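Local coordinates for protein prenylcyclase (Actinoplanes teichomyceticus, PDB 6IJ1) that probably cyclises or transfers prenyl groups, acting as a prenylcyclase or prenyltransferase, at residues A[188-200]-A[288-301]. Sequence-based numbering, arbitrary orientation.
Sequences GEWPAYWWIDPEL and SARLRMVLPWETDP
Tyr193, Trp194 and Trp195 join residues 290-294 in a buried contact of the loop before helix 198-209 with outer strand 291-292 of a small sheet and the loop after it. Two backbone bonds flank the single bridge between Trp195 and Leu291: Arg292 N to Trp194 O (2.8 Å) and a nearly straight Ile196 N to Arg290 O (3.2 Å, 176°). The extended Arg292 side chain grips the carbonyls of Ala192 and Tyr193, bringing NE to Tyr193 O (2.9 Å, 169°) and NH2 to Ala192 O (2.8 Å), both near the guanidinium plane. Pro301 CB covers one guanidinium face and Trp195 O the other, and Asp302 salt-bridges NH2, so rotation is probably restrained. With CG anti to the backbone N (chi1 -173°), Tyr193 reaches Glu298 O through OH (2.8 Å), and Val294 CG2 makes a CH-pi contact over its face, 3.9 Å from the centroid. Met293 SD approaches Trp194 obliquely, 5.2 Å from the six-membered ring centroid. Two waters link Asp197 OD2 to Ser288 O and Arg290 O, one to each. The two backbone bonds make Trp195-Leu291 an antiparallel, non-hydrogen-bonded bridge pair at a sheet edge, beside which the Arg292 and aromatic contacts lie.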
loop_
_atom_site.group_PDB
_atom_site.type_symbol
_atom_site.label_atom_id
_atom_site.label_comp_id
_atom_site.label_asym_id
_atom_site.label_seq_id
_atom_site.Cartn_x
_atom_site.Cartn_y
_atom_site.Cartn_z
ATOM N N GLY A 188 11.958 14.795 5.448
ATOM C CA GLY A 188 11.285 14.642 4.170
ATOM C C GLY A 188 10.415 13.388 4.028
ATOM O O GLY A 188 9.619 13.306 3.100
ATOM N N GLU A 189 10.601 12.408 4.889
ATOM C CA GLU A 189 9.786 11.213 4.788
ATOM C C GLU A 189 8.534 11.291 5.625
ATOM O O GLU A 189 8.383 12.096 6.551
ATOM C CB GLU A 189 10.599 9.989 5.225
ATOM C CG GLU A 189 10.674 9.719 6.701
ATOM C CD GLU A 189 11.757 10.509 7.425
ATOM O OE1 GLU A 189 12.145 11.643 7.007
ATOM O OE2 GLU A 189 12.224 9.951 8.453
ATOM N N TRP A 190 7.616 10.363 5.332
ATOM C CA TRP A 190 6.474 10.165 6.201
ATOM C C TRP A 190 6.618 8.850 6.936
ATOM O O TRP A 190 7.037 7.868 6.332
ATOM C CB TRP A 190 5.171 10.101 5.418
ATOM C CG TRP A 190 4.619 11.453 4.948
ATOM C CD1 TRP A 190 3.674 12.178 5.613
ATOM C CD2 TRP A 190 4.930 12.181 3.744
ATOM N NE1 TRP A 190 3.362 13.318 4.905
ATOM C CE2 TRP A 190 4.124 13.366 3.766
ATOM C CE3 TRP A 190 5.852 12.006 2.709
ATOM C CZ2 TRP A 190 4.156 14.325 2.765
ATOM C CZ3 TRP A 190 5.861 12.948 1.653
ATOM C CH2 TRP A 190 5.014 14.103 1.714
ATOM N N PRO A 191 6.189 8.786 8.174
ATOM C CA PRO A 191 6.196 7.531 8.908
ATOM C C PRO A 191 4.998 6.669 8.515
ATOM O O PRO A 191 4.034 7.143 7.933
ATOM C CB PRO A 191 6.072 8.024 10.351
ATOM C CG PRO A 191 5.146 9.178 10.219
ATOM C CD PRO A 191 5.648 9.905 8.990
ATOM N N ALA A 192 5.076 5.376 8.852
ATOM C CA ALA A 192 4.019 4.414 8.566
ATOM C C ALA A 192 3.600 3.787 9.890
ATOM O O ALA A 192 4.419 3.642 10.797
ATOM C CB ALA A 192 4.489 3.292 7.631
ATOM N N TYR A 193 2.328 3.399 9.988
ATOM C CA TYR A 193 1.884 2.634 11.140
ATOM C C TYR A 193 2.058 1.151 10.904
ATOM O O TYR A 193 2.720 0.473 11.709
ATOM C CB TYR A 193 0.413 2.963 11.419
ATOM C CG TYR A 193 -0.145 2.356 12.710
ATOM C CD1 TYR A 193 0.153 2.929 13.977
ATOM C CD2 TYR A 193 -0.995 1.233 12.660
ATOM C CE1 TYR A 193 -0.433 2.373 15.138
ATOM C CE2 TYR A 193 -1.583 0.705 13.833
ATOM C CZ TYR A 193 -1.265 1.298 15.054
ATOM O OH TYR A 193 -1.865 0.730 16.165
ATOM N N TRP A 194 1.543 0.632 9.791
ATOM C CA TRP A 194 1.518 -0.798 9.543
ATOM C C TRP A 194 2.766 -1.339 8.857
ATOM O O TRP A 194 2.778 -2.538 8.564
ATOM C CB TRP A 194 0.288 -1.199 8.691
ATOM C CG TRP A 194 -1.046 -0.829 9.329
ATOM C CD1 TRP A 194 -1.875 0.166 8.956
ATOM C CD2 TRP A 194 -1.694 -1.527 10.405
ATOM N NE1 TRP A 194 -3.024 0.160 9.745
ATOM C CE2 TRP A 194 -2.916 -0.873 10.649
ATOM C CE3 TRP A 194 -1.348 -2.638 11.173
ATOM C CZ2 TRP A 194 -3.807 -1.278 11.624
ATOM C CZ3 TRP A 194 -2.239 -3.056 12.157
ATOM C CH2 TRP A 194 -3.442 -2.370 12.382
ATOM N N TRP A 195 3.725 -0.499 8.490
ATOM C CA TRP A 195 4.821 -0.959 7.632
ATOM C C TRP A 195 6.144 -0.635 8.282
ATOM O O TRP A 195 6.326 0.425 8.876
ATOM C CB TRP A 195 4.763 -0.298 6.231
ATOM C CG TRP A 195 3.463 -0.638 5.577
ATOM C CD1 TRP A 195 2.296 0.110 5.606
ATOM C CD2 TRP A 195 3.171 -1.797 4.758
ATOM N NE1 TRP A 195 1.299 -0.544 4.888
ATOM C CE2 TRP A 195 1.816 -1.706 4.346
ATOM C CE3 TRP A 195 3.915 -2.925 4.355
ATOM C CZ2 TRP A 195 1.200 -2.699 3.581
ATOM C CZ3 TRP A 195 3.302 -3.893 3.575
ATOM C CH2 TRP A 195 1.965 -3.790 3.184
ATOM N N ILE A 196 7.090 -1.584 8.151
ATOM C CA ILE A 196 8.453 -1.398 8.639
ATOM C C ILE A 196 9.191 -0.307 7.855
ATOM O O ILE A 196 10.010 0.412 8.418
ATOM C CB ILE A 196 9.180 -2.756 8.504
ATOM C CG1 ILE A 196 8.614 -3.712 9.554
ATOM C CG2 ILE A 196 10.678 -2.568 8.611
ATOM C CD1 ILE A 196 8.982 -3.324 10.980
ATOM N N ASP A 197 8.920 -0.192 6.568
ATOM C CA ASP A 197 9.679 0.664 5.669
ATOM C C ASP A 197 8.951 1.995 5.495
ATOM O O ASP A 197 7.879 2.003 4.898
ATOM C CB ASP A 197 9.848 -0.010 4.307
ATOM C CG ASP A 197 10.569 -1.349 4.411
ATOM O OD1 ASP A 197 11.677 -1.408 5.006
ATOM O OD2 ASP A 197 10.040 -2.355 3.885
ATOM N N PRO A 198 9.513 3.118 5.938
ATOM C CA PRO A 198 8.869 4.418 5.686
ATOM C C PRO A 198 8.856 4.768 4.219
ATOM O O PRO A 198 8.113 5.699 3.838
ATOM C CB PRO A 198 9.730 5.393 6.490
ATOM C CG PRO A 198 11.093 4.743 6.541
ATOM C CD PRO A 198 10.747 3.244 6.712
ATOM N N GLU A 199 9.627 4.055 3.382
ATOM C CA GLU A 199 9.452 4.244 1.948
ATOM C C GLU A 199 8.014 4.008 1.497
ATOM O O GLU A 199 7.601 4.569 0.483
ATOM C CB GLU A 199 10.382 3.291 1.181
ATOM C CG GLU A 199 11.919 3.599 1.345
ATOM C CD GLU A 199 12.521 3.092 2.643
ATOM O OE1 GLU A 199 11.836 2.537 3.524
ATOM O OE2 GLU A 199 13.752 3.328 2.805
ATOM N N LEU A 200 7.255 3.129 2.167
ATOM C CA LEU A 200 5.896 2.866 1.729
ATOM C C LEU A 200 5.015 4.079 1.937
ATOM O O LEU A 200 4.389 4.535 0.962
ATOM C CB LEU A 200 5.385 1.621 2.472
ATOM C CG LEU A 200 3.943 1.164 2.250
ATOM C CD1 LEU A 200 2.804 2.112 2.918
ATOM C CD2 LEU A 200 3.658 0.924 0.783
ATOM N N SER A 288 9.115 -9.084 0.401
ATOM C CA SER A 288 9.751 -8.085 1.246
ATOM C C SER A 288 8.746 -7.008 1.643
ATOM O O SER A 288 9.152 -5.960 2.177
ATOM C CB SER A 288 10.968 -7.494 0.485
ATOM O OG SER A 288 10.653 -7.196 -0.883
ATOM N N ALA A 289 7.457 -7.259 1.463
ATOM C CA ALA A 289 6.442 -6.282 1.860
ATOM C C ALA A 289 6.148 -6.527 3.344
ATOM O O ALA A 289 5.197 -7.212 3.720
ATOM C CB ALA A 289 5.200 -6.423 0.963
ATOM N N ARG A 290 7.017 -5.977 4.190
ATOM C CA ARG A 290 7.072 -6.369 5.601
ATOM C C ARG A 290 6.092 -5.511 6.387
ATOM O O ARG A 290 6.307 -4.304 6.569
ATOM C CB ARG A 290 8.500 -6.229 6.161
ATOM C CG ARG A 290 9.554 -7.066 5.378
ATOM C CD ARG A 290 9.141 -8.566 5.198
ATOM N NE ARG A 290 9.398 -9.385 6.372
ATOM C CZ ARG A 290 10.590 -9.984 6.635
ATOM N NH1 ARG A 290 11.612 -9.785 5.905
ATOM N NH2 ARG A 290 10.753 -10.682 7.710
ATOM N N LEU A 291 5.016 -6.149 6.801
ATOM C CA LEU A 291 3.870 -5.514 7.447
ATOM C C LEU A 291 4.002 -5.782 8.933
ATOM O O LEU A 291 4.115 -6.942 9.342
ATOM C CB LEU A 291 2.591 -6.142 6.874
ATOM C CG LEU A 291 1.199 -5.571 7.064
ATOM C CD1 LEU A 291 0.290 -6.516 6.304
ATOM C CD2 LEU A 291 0.929 -5.650 8.544
ATOM N N ARG A 292 3.963 -4.745 9.753
ATOM C CA ARG A 292 3.991 -4.984 11.201
ATOM C C ARG A 292 2.569 -4.906 11.735
ATOM O O ARG A 292 1.895 -3.866 11.589
ATOM C CB ARG A 292 4.933 -4.027 11.909
ATOM C CG ARG A 292 4.650 -2.548 11.725
ATOM C CD ARG A 292 5.753 -1.695 12.361
ATOM N NE ARG A 292 5.472 -0.274 12.235
ATOM C CZ ARG A 292 6.346 0.680 12.499
ATOM N NH1 ARG A 292 7.575 0.378 12.991
ATOM N NH2 ARG A 292 6.044 1.957 12.291
ATOM N N MET A 293 2.104 -6.015 12.300
ATOM C CA MET A 293 0.761 -6.056 12.888
ATOM C C MET A 293 0.835 -5.416 14.277
ATOM O O MET A 293 1.014 -6.082 15.313
ATOM C CB MET A 293 0.238 -7.499 12.945
ATOM C CG MET A 293 -0.237 -8.064 11.640
ATOM S SD MET A 293 -1.576 -7.055 10.958
ATOM C CE MET A 293 -2.709 -7.106 12.321
ATOM N N VAL A 294 0.745 -4.080 14.289
ATOM C CA VAL A 294 0.864 -3.333 15.535
ATOM C C VAL A 294 -0.163 -3.841 16.535
ATOM O O VAL A 294 -1.294 -4.197 16.196
ATOM C CB VAL A 294 0.612 -1.837 15.260
ATOM C CG1 VAL A 294 0.933 -0.968 16.525
ATOM C CG2 VAL A 294 1.533 -1.331 14.131
ATOM N N LEU A 295 0.236 -3.844 17.800
ATOM C CA LEU A 295 -0.715 -4.303 18.794
ATOM C C LEU A 295 -1.851 -3.292 18.894
ATOM O O LEU A 295 -1.607 -2.105 18.781
ATOM C CB LEU A 295 -0.039 -4.483 20.158
ATOM C CG LEU A 295 0.939 -5.695 20.144
ATOM C CD1 LEU A 295 1.922 -5.512 21.288
ATOM C CD2 LEU A 295 0.228 -7.028 20.110
ATOM N N PRO A 296 -3.073 -3.753 19.170
ATOM C CA PRO A 296 -4.258 -2.865 19.091
ATOM C C PRO A 296 -4.204 -1.634 19.975
ATOM O O PRO A 296 -4.797 -0.595 19.620
ATOM C CB PRO A 296 -5.400 -3.782 19.518
ATOM C CG PRO A 296 -4.950 -5.136 18.989
ATOM C CD PRO A 296 -3.458 -5.167 19.141
ATOM N N TRP A 297 -3.509 -1.702 21.108
ATOM C CA TRP A 297 -3.434 -0.592 22.032
ATOM C C TRP A 297 -2.196 0.225 21.827
ATOM O O TRP A 297 -1.991 1.227 22.523
ATOM C CB TRP A 297 -3.468 -1.176 23.476
ATOM C CG TRP A 297 -2.420 -2.284 23.717
ATOM C CD1 TRP A 297 -1.161 -2.121 24.196
ATOM C CD2 TRP A 297 -2.570 -3.667 23.450
ATOM N NE1 TRP A 297 -0.486 -3.360 24.252
ATOM C CE2 TRP A 297 -1.346 -4.305 23.780
ATOM C CE3 TRP A 297 -3.597 -4.441 22.923
ATOM C CZ2 TRP A 297 -1.151 -5.692 23.623
ATOM C CZ3 TRP A 297 -3.396 -5.828 22.772
ATOM C CH2 TRP A 297 -2.173 -6.420 23.131
ATOM N N GLU A 298 -1.355 -0.143 20.843
ATOM C CA GLU A 298 -0.090 0.531 20.661
ATOM C C GLU A 298 -0.233 1.694 19.687
ATOM O O GLU A 298 -0.730 1.512 18.565
ATOM C CB GLU A 298 0.944 -0.464 20.143
ATOM C CG GLU A 298 2.220 0.143 19.785
ATOM C CD GLU A 298 3.003 0.708 20.961
ATOM O OE1 GLU A 298 3.499 -0.101 21.804
ATOM O OE2 GLU A 298 3.140 1.921 21.054
ATOM N N THR A 299 0.143 2.899 20.134
ATOM C CA THR A 299 0.115 4.081 19.279
ATOM C C THR A 299 1.468 4.466 18.731
ATOM O O THR A 299 1.558 5.343 17.866
ATOM C CB THR A 299 -0.460 5.298 20.016
ATOM O OG1 THR A 299 0.441 5.679 21.061
ATOM C CG2 THR A 299 -1.765 4.918 20.648
ATOM N N ASP A 300 2.523 3.817 19.159
ATOM C CA ASP A 300 3.875 4.230 18.792
ATOM C C ASP A 300 4.698 3.015 18.386
ATOM O O ASP A 300 5.674 2.668 19.057
ATOM C CB ASP A 300 4.475 4.931 20.014
ATOM C CG ASP A 300 5.829 5.520 19.784
ATOM O OD1 ASP A 300 6.224 5.792 18.627
ATOM O OD2 ASP A 300 6.524 5.721 20.811
ATOM N N PRO A 301 4.319 2.323 17.300
ATOM C CA PRO A 301 5.042 1.096 16.961
ATOM C C PRO A 301 6.529 1.296 16.698
ATOM O O PRO A 301 7.279 0.322 16.863
ATOM C CB PRO A 301 4.288 0.575 15.702
ATOM C CG PRO A 301 3.674 1.818 15.091
ATOM C CD PRO A 301 3.220 2.591 16.342
HETATM O O HOH W 1 11.287 -4.505 3.049
HETATM O O HOH W 2 7.537 -2.317 5.049
#